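Local atomic coordinates of poly A polymerase (Aquifex aeolicus, PDB entry 4WBY), a protein that adds the terminal adenosine to the 3' CC end of tRNA, using ATP and magnesium, to complete the CCA terminus. Residues R26-G31 and A126-L131; V46-E51 and L85-A90. One frame throughout, in Å; residues are numbered along the deposited sequence. Where two conformers were deposited one is given.

Contact 1: residues R26-G31 and A126-L131; sequences RAYIVG and AISVNL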
loop_
_atom_site.group_PDB
_atom_site.type_symbol
_atom_site.label_atom_id
_atom_site.label_comp_id
_atom_site.label_asym_id
_atom_site.label_seq_id
_atom_site.Cartn_x
_atom_site.Cartn_y
_atom_site.Cartn_z
ATOM N N ARG A 26 11.887 -7.487 29.903
ATOM C CA ARG A 26 12.701 -7.617 28.695
ATOM C C ARG A 26 11.982 -6.989 27.520
ATOM O O ARG A 26 10.750 -6.991 27.468
ATOM C CB ARG A 26 13.025 -9.082 28.390
ATOM C CG ARG A 26 13.880 -9.724 29.467
ATOM C CD ARG A 26 14.270 -11.155 29.125
ATOM N NE ARG A 26 15.170 -11.223 27.977
ATOM C CZ ARG A 26 16.473 -10.975 28.028
ATOM N NH1 ARG A 26 17.045 -10.626 29.174
ATOM N NH2 ARG A 26 17.208 -11.079 26.932
ATOM N N ALA A 27 12.752 -6.451 26.581
ATOM C CA ALA A 27 12.187 -5.768 25.425
ATOM C C ALA A 27 12.919 -6.140 24.148
ATOM O O ALA A 27 14.126 -6.434 24.166
ATOM C CB ALA A 27 12.222 -4.251 25.627
ATOM N N TYR A 28 12.191 -6.076 23.039
ATOM C CA TYR A 28 12.668 -6.535 21.739
ATOM C C TYR A 28 12.094 -5.680 20.625
ATOM O O TYR A 28 10.937 -5.295 20.678
ATOM C CB TYR A 28 12.262 -7.997 21.489
ATOM C CG TYR A 28 12.532 -8.925 22.643
ATOM C CD1 TYR A 28 13.701 -9.682 22.697
ATOM C CD2 TYR A 28 11.626 -9.036 23.690
ATOM C CE1 TYR A 28 13.951 -10.526 23.768
ATOM C CE2 TYR A 28 11.861 -9.872 24.748
ATOM C CZ TYR A 28 13.012 -10.623 24.783
ATOM O OH TYR A 28 13.217 -11.454 25.858
ATOM N N ILE A 29 12.895 -5.393 19.607
ATOM C CA ILE A 29 12.355 -4.853 18.361
ATOM C C ILE A 29 11.767 -6.039 17.605
ATOM O O ILE A 29 12.379 -7.103 17.581
ATOM C CB ILE A 29 13.435 -4.151 17.526
ATOM C CG1 ILE A 29 14.019 -2.979 18.305
ATOM C CG2 ILE A 29 12.866 -3.671 16.195
ATOM C CD1 ILE A 29 15.307 -2.440 17.716
ATOM N N VAL A 30 10.575 -5.891 17.022
ATOM C CA VAL A 30 9.888 -7.055 16.439
ATOM C C VAL A 30 9.256 -6.812 15.070
ATOM O O VAL A 30 8.868 -5.694 14.739
ATOM C CB VAL A 30 8.750 -7.573 17.341
ATOM C CG1 VAL A 30 9.270 -7.970 18.714
ATOM C CG2 VAL A 30 7.645 -6.532 17.445
ATOM N N GLY A 31 9.174 -7.882 14.281
ATOM C CA GLY A 31 8.240 -7.972 13.176
ATOM C C GLY A 31 8.708 -7.399 11.862
ATOM O O GLY A 31 9.861 -7.581 11.468
ATOM N N ALA A 126 12.812 -11.107 15.851
ATOM C CA ALA A 126 12.993 -10.039 16.825
ATOM C C ALA A 126 14.471 -9.710 16.980
ATOM O O ALA A 126 15.340 -10.520 16.644
ATOM C CB ALA A 126 12.400 -10.436 18.168
ATOM N N ILE A 127 14.746 -8.510 17.479
ATOM C CA ILE A 127 16.091 -8.128 17.872
ATOM C C ILE A 127 16.073 -7.792 19.350
ATOM O O ILE A 127 15.324 -6.910 19.779
ATOM C CB ILE A 127 16.609 -6.911 17.073
ATOM C CG1 ILE A 127 16.611 -7.222 15.574
ATOM C CG2 ILE A 127 18.013 -6.519 17.544
ATOM C CD1 ILE A 127 16.708 -5.990 14.686
ATOM N N SER A 128 16.888 -8.485 20.140
ATOM C CA SER A 128 16.981 -8.145 21.553
ATOM C C SER A 128 17.624 -6.775 21.743
ATOM O O SER A 128 18.655 -6.488 21.145
ATOM C CB SER A 128 17.800 -9.184 22.315
ATOM O OG SER A 128 17.939 -8.768 23.665
ATOM N N VAL A 129 17.032 -5.937 22.589
ATOM C CA VAL A 129 17.713 -4.716 22.982
ATOM C C VAL A 129 18.094 -4.809 24.455
ATOM O O VAL A 129 18.418 -3.814 25.101
ATOM C CB VAL A 129 16.861 -3.457 22.693
ATOM C CG1 VAL A 129 16.620 -3.351 21.181
ATOM C CG2 VAL A 129 15.547 -3.458 23.484
ATOM N N ASN A 130 18.080 -6.027 24.980
ATOM C CA ASN A 130 18.386 -6.225 26.388
ATOM C C ASN A 130 19.872 -6.177 26.683
ATOM O O ASN A 130 20.697 -6.336 25.787
ATOM C CB ASN A 130 17.769 -7.537 26.857
ATOM C CG ASN A 130 16.283 -7.533 26.666
ATOM O OD1 ASN A 130 15.572 -6.799 27.358
ATOM N ND2 ASN A 130 15.800 -8.297 25.680
ATOM N N LEU A 131 20.203 -5.935 27.949
ATOM C CA LEU A 131 21.574 -5.606 28.310
ATOM C C LEU A 131 22.562 -6.723 28.022
ATOM O O LEU A 131 23.694 -6.455 27.640
ATOM C CB LEU A 131 21.673 -5.234 29.795
ATOM C CG LEU A 131 20.922 -3.976 30.236
ATOM C CD1 LEU A 131 21.163 -3.722 31.715
ATOM C CD2 LEU A 131 21.340 -2.758 29.412
#

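Contact 2: residues V46-E51 and L85-A90; sequences VDFVVE and LKLEFA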
loop_
_atom_site.group_PDB
_atom_site.type_symbol
_atom_site.label_atom_id
_atom_site.label_comp_id
_atom_site.label_asym_id
_atom_site.label_seq_id
_atom_site.Cartn_x
_atom_site.Cartn_y
_atom_site.Cartn_z
ATOM N N VAL A 46 9.427 2.187 14.620
ATOM C CA VAL A 46 9.981 1.047 15.325
ATOM C C VAL A 46 8.966 0.458 16.289
ATOM O O VAL A 46 8.386 1.180 17.111
ATOM C CB VAL A 46 11.257 1.439 16.101
ATOM C CG1 VAL A 46 11.953 0.209 16.688
ATOM C CG2 VAL A 46 12.213 2.208 15.200
ATOM N N ASP A 47 8.764 -0.857 16.177
ATOM C CA ASP A 47 7.831 -1.588 17.027
ATOM C C ASP A 47 8.584 -2.432 18.041
ATOM O O ASP A 47 9.496 -3.182 17.677
ATOM C CB ASP A 47 6.918 -2.485 16.187
ATOM C CG ASP A 47 6.115 -1.711 15.168
ATOM O OD1 ASP A 47 5.804 -0.527 15.422
ATOM O OD2 ASP A 47 5.791 -2.297 14.107
ATOM N N PHE A 48 8.217 -2.284 19.309
ATOM C CA PHE A 48 8.793 -3.080 20.389
ATOM C C PHE A 48 7.767 -4.001 21.007
ATOM O O PHE A 48 6.598 -3.630 21.141
ATOM C CB PHE A 48 9.347 -2.197 21.512
ATOM C CG PHE A 48 10.544 -1.384 21.141
ATOM C CD1 PHE A 48 10.399 -0.120 20.593
ATOM C CD2 PHE A 48 11.826 -1.857 21.403
ATOM C CE1 PHE A 48 11.510 0.652 20.274
ATOM C CE2 PHE A 48 12.938 -1.085 21.090
ATOM C CZ PHE A 48 12.777 0.172 20.530
ATOM N N VAL A 49 8.215 -5.179 21.430
ATOM C CA VAL A 49 7.411 -6.041 22.281
ATOM C C VAL A 49 8.104 -6.131 23.629
ATOM O O VAL A 49 9.335 -6.258 23.711
ATOM C CB VAL A 49 7.194 -7.446 21.668
ATOM C CG1 VAL A 49 6.715 -8.455 22.721
ATOM C CG2 VAL A 49 6.188 -7.362 20.543
ATOM N N VAL A 50 7.308 -6.032 24.685
ATOM C CA VAL A 50 7.812 -6.087 26.043
ATOM C C VAL A 50 7.250 -7.314 26.729
ATOM O O VAL A 50 6.048 -7.560 26.671
ATOM C CB VAL A 50 7.429 -4.818 26.835
ATOM C CG1 VAL A 50 7.974 -4.866 28.279
ATOM C CG2 VAL A 50 7.916 -3.569 26.095
ATOM N N GLU A 51 8.116 -8.100 27.356
ATOM C CA GLU A 51 7.650 -9.163 28.226
ATOM C C GLU A 51 7.385 -8.512 29.569
ATOM O O GLU A 51 8.289 -8.379 30.391
ATOM C CB GLU A 51 8.672 -10.299 28.325
ATOM C CG GLU A 51 8.754 -11.149 27.048
ATOM C CD GLU A 51 9.913 -12.140 27.045
ATOM O OE1 GLU A 51 11.000 -11.807 27.546
ATOM O OE2 GLU A 51 9.738 -13.264 26.538
ATOM N N LEU A 85 11.422 9.534 15.080
ATOM C CA LEU A 85 11.083 8.135 15.365
ATOM C C LEU A 85 9.674 7.948 15.913
ATOM O O LEU A 85 9.337 8.486 16.967
ATOM C CB LEU A 85 12.064 7.547 16.373
ATOM C CG LEU A 85 13.482 7.305 15.891
ATOM C CD1 LEU A 85 14.344 6.937 17.093
ATOM C CD2 LEU A 85 13.497 6.192 14.856
ATOM N N LYS A 86 8.866 7.158 15.221
ATOM C CA LYS A 86 7.555 6.777 15.734
ATOM C C LYS A 86 7.684 5.420 16.397
ATOM O O LYS A 86 8.076 4.443 15.748
ATOM C CB LYS A 86 6.509 6.740 14.618
ATOM C CG LYS A 86 6.234 8.116 14.036
ATOM C CD LYS A 86 5.199 8.055 12.923
ATOM C CE LYS A 86 3.854 7.580 13.448
ATOM N NZ LYS A 86 2.792 7.626 12.404
ATOM N N LEU A 87 7.364 5.367 17.685
ATOM C CA LEU A 87 7.559 4.170 18.485
ATOM C C LEU A 87 6.243 3.547 18.935
ATOM O O LEU A 87 5.316 4.240 19.365
ATOM C CB LEU A 87 8.414 4.493 19.713
ATOM C CG LEU A 87 9.723 5.235 19.447
ATOM C CD1 LEU A 87 10.361 5.626 20.770
ATOM C CD2 LEU A 87 10.682 4.404 18.592
ATOM N N GLU A 88 6.173 2.226 18.847
ATOM C CA GLU A 88 5.072 1.473 19.424
ATOM C C GLU A 88 5.633 0.470 20.416
ATOM O O GLU A 88 6.632 -0.191 20.129
ATOM C CB GLU A 88 4.269 0.746 18.349
ATOM C CG GLU A 88 3.256 -0.217 18.937
ATOM C CD GLU A 88 2.616 -1.101 17.894
ATOM O OE1 GLU A 88 1.873 -0.562 17.049
ATOM O OE2 GLU A 88 2.856 -2.331 17.918
ATOM N N PHE A 89 4.989 0.362 21.575
ATOM C CA PHE A 89 5.336 -0.622 22.589
ATOM C C PHE A 89 4.129 -1.500 22.858
ATOM O O PHE A 89 3.058 -0.994 23.182
ATOM C CB PHE A 89 5.797 0.063 23.879
ATOM C CG PHE A 89 7.098 0.773 23.736
ATOM C CD1 PHE A 89 7.148 2.065 23.240
ATOM C CD2 PHE A 89 8.283 0.137 24.065
ATOM C CE1 PHE A 89 8.356 2.708 23.090
ATOM C CE2 PHE A 89 9.494 0.776 23.908
ATOM C CZ PHE A 89 9.529 2.062 23.430
ATOM N N ALA A 90 4.299 -2.807 22.720
ATOM C CA ALA A 90 3.203 -3.744 22.914
ATOM C C ALA A 90 3.594 -4.813 23.911
ATOM O O ALA A 90 4.724 -5.273 23.929
ATOM C CB ALA A 90 2.786 -4.386 21.586
HETATM O O HOH W 1 6.025 2.347 15.107
HETATM O O HOH W 2 3.573 0.282 14.476
HETATM O O HOH W 3 4.960 -3.867 18.746
#

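Contact 1: residues R26-G31 and A126-L131
The amide of N130 plugs a corner built by R26, A27 and Y28. Its OD1 accepts the backbone N-H of A27 at 2.9 Å, on a lone pair in the carbonyl plane and nearly straight (164°). ND2 lies over one face of the Y28 ring, 3.5 Å from CE1, and also over one face of the R26 guanidinium, toward its rim. The side chains of N130 and R26 run at about a right angle, while the guanidinium and amide planes are only 33° apart. R26 is bent at chi3 (67°), which carries NE to the Y28 hydroxyl; NE donates to OH at 2.9 Å, close to the guanidinium plane, and so ties together two walls of the corner. R26 NH2 is salt-bridged to E132, and Y28 OH bonds to E51. S128 OG fixes the amide from its own segment, accepting from both N130 N, in an ST turn, and N130 ND2; it also bonds to D133.

On the opposite face V129 is the bump. Its CG1 lies 3.8 Å from I29 CD1, and its CG2 lies 4.0 Å from A27 CB, so the valine straddles the two strand residues against V16 of helix 7-22. The small A126 sets its CB against Y28 CB (4.1 Å), on the face that carries the tyrosine ring. The backbones pair through I29 and I127, which bond in both directions, and a weak bond from V129 N to A27 O prolongs the ladder.

This is an antiparallel strand pair within the head domain of the tRNA nucleotidyltransferase/poly(A) polymerase family. At its end G31 occupies the N-cap position of helix 32-38, whose first residues, G32 to R35, bind ATP.

Contact 2: residues V46-E51 and L85-A90
F48 and F89 run alongside each other in the same direction on the buried, close-packed side, their planes only 4° apart but displaced until the rings hardly overlap, with ring centroids at 4.8 Å. F48 CD1 comes over one face of F89, 3.6 Å from CE2, while L87 CD2 meets the edge of the F48 ring and touches V46 CB at 3.9 Å. An alanine at F48 would probably open a gap beside this F89 face and take from L87 CD2 its ring neighbour.

On the opposite face, the part around D47 and E88 is looser, partly exposed and hydrated. D47 OD1 packs on E88 CB at 3.5 Å, and the two carboxylates stack with planes at 14°, OD1 and E88 OE1 4.3 Å apart. One water donates to both F48 O and E88 OE2, at 2.7 Å from the latter. E88 OE1 is also held by H79. D47 is inferred to bind magnesium.

Five backbone bonds, from V46 N to K86 O through V50 N to A90 O, join the strands. The phenylalanine side packs against V16 of helix 7-22, F89 also reaches L57, A58 and L61 of helix 54-65, and strand 26-30 flanks strand 45-51 on its far edge.

How the contacts relate
Contacts 1 and 2 are neighbouring steps across one mixed sheet of the head domain, their centres about 9 Å apart, within the C-terminal part of the full-length enzyme that this chain represents. The strands run 85-91, 45-51, 26-30 and 126-128 across the sheet, so the two contacts meet where strands 26-30 and 45-51 pair. There Y28 O accepts from V49 N, and I29 CG1 packs on F48 CE2 at 3.5 Å. Along the chain come 26-31, 46-51, 85-90 and 126-131, contact 2 falling between the halves of contact 1. Helix 7-22 covers side chains of both. V49 lies near R118, an ATP-binding residue, and D47, an inferred magnesium ligand, shares its strand, so contact 2 probably borders the active site.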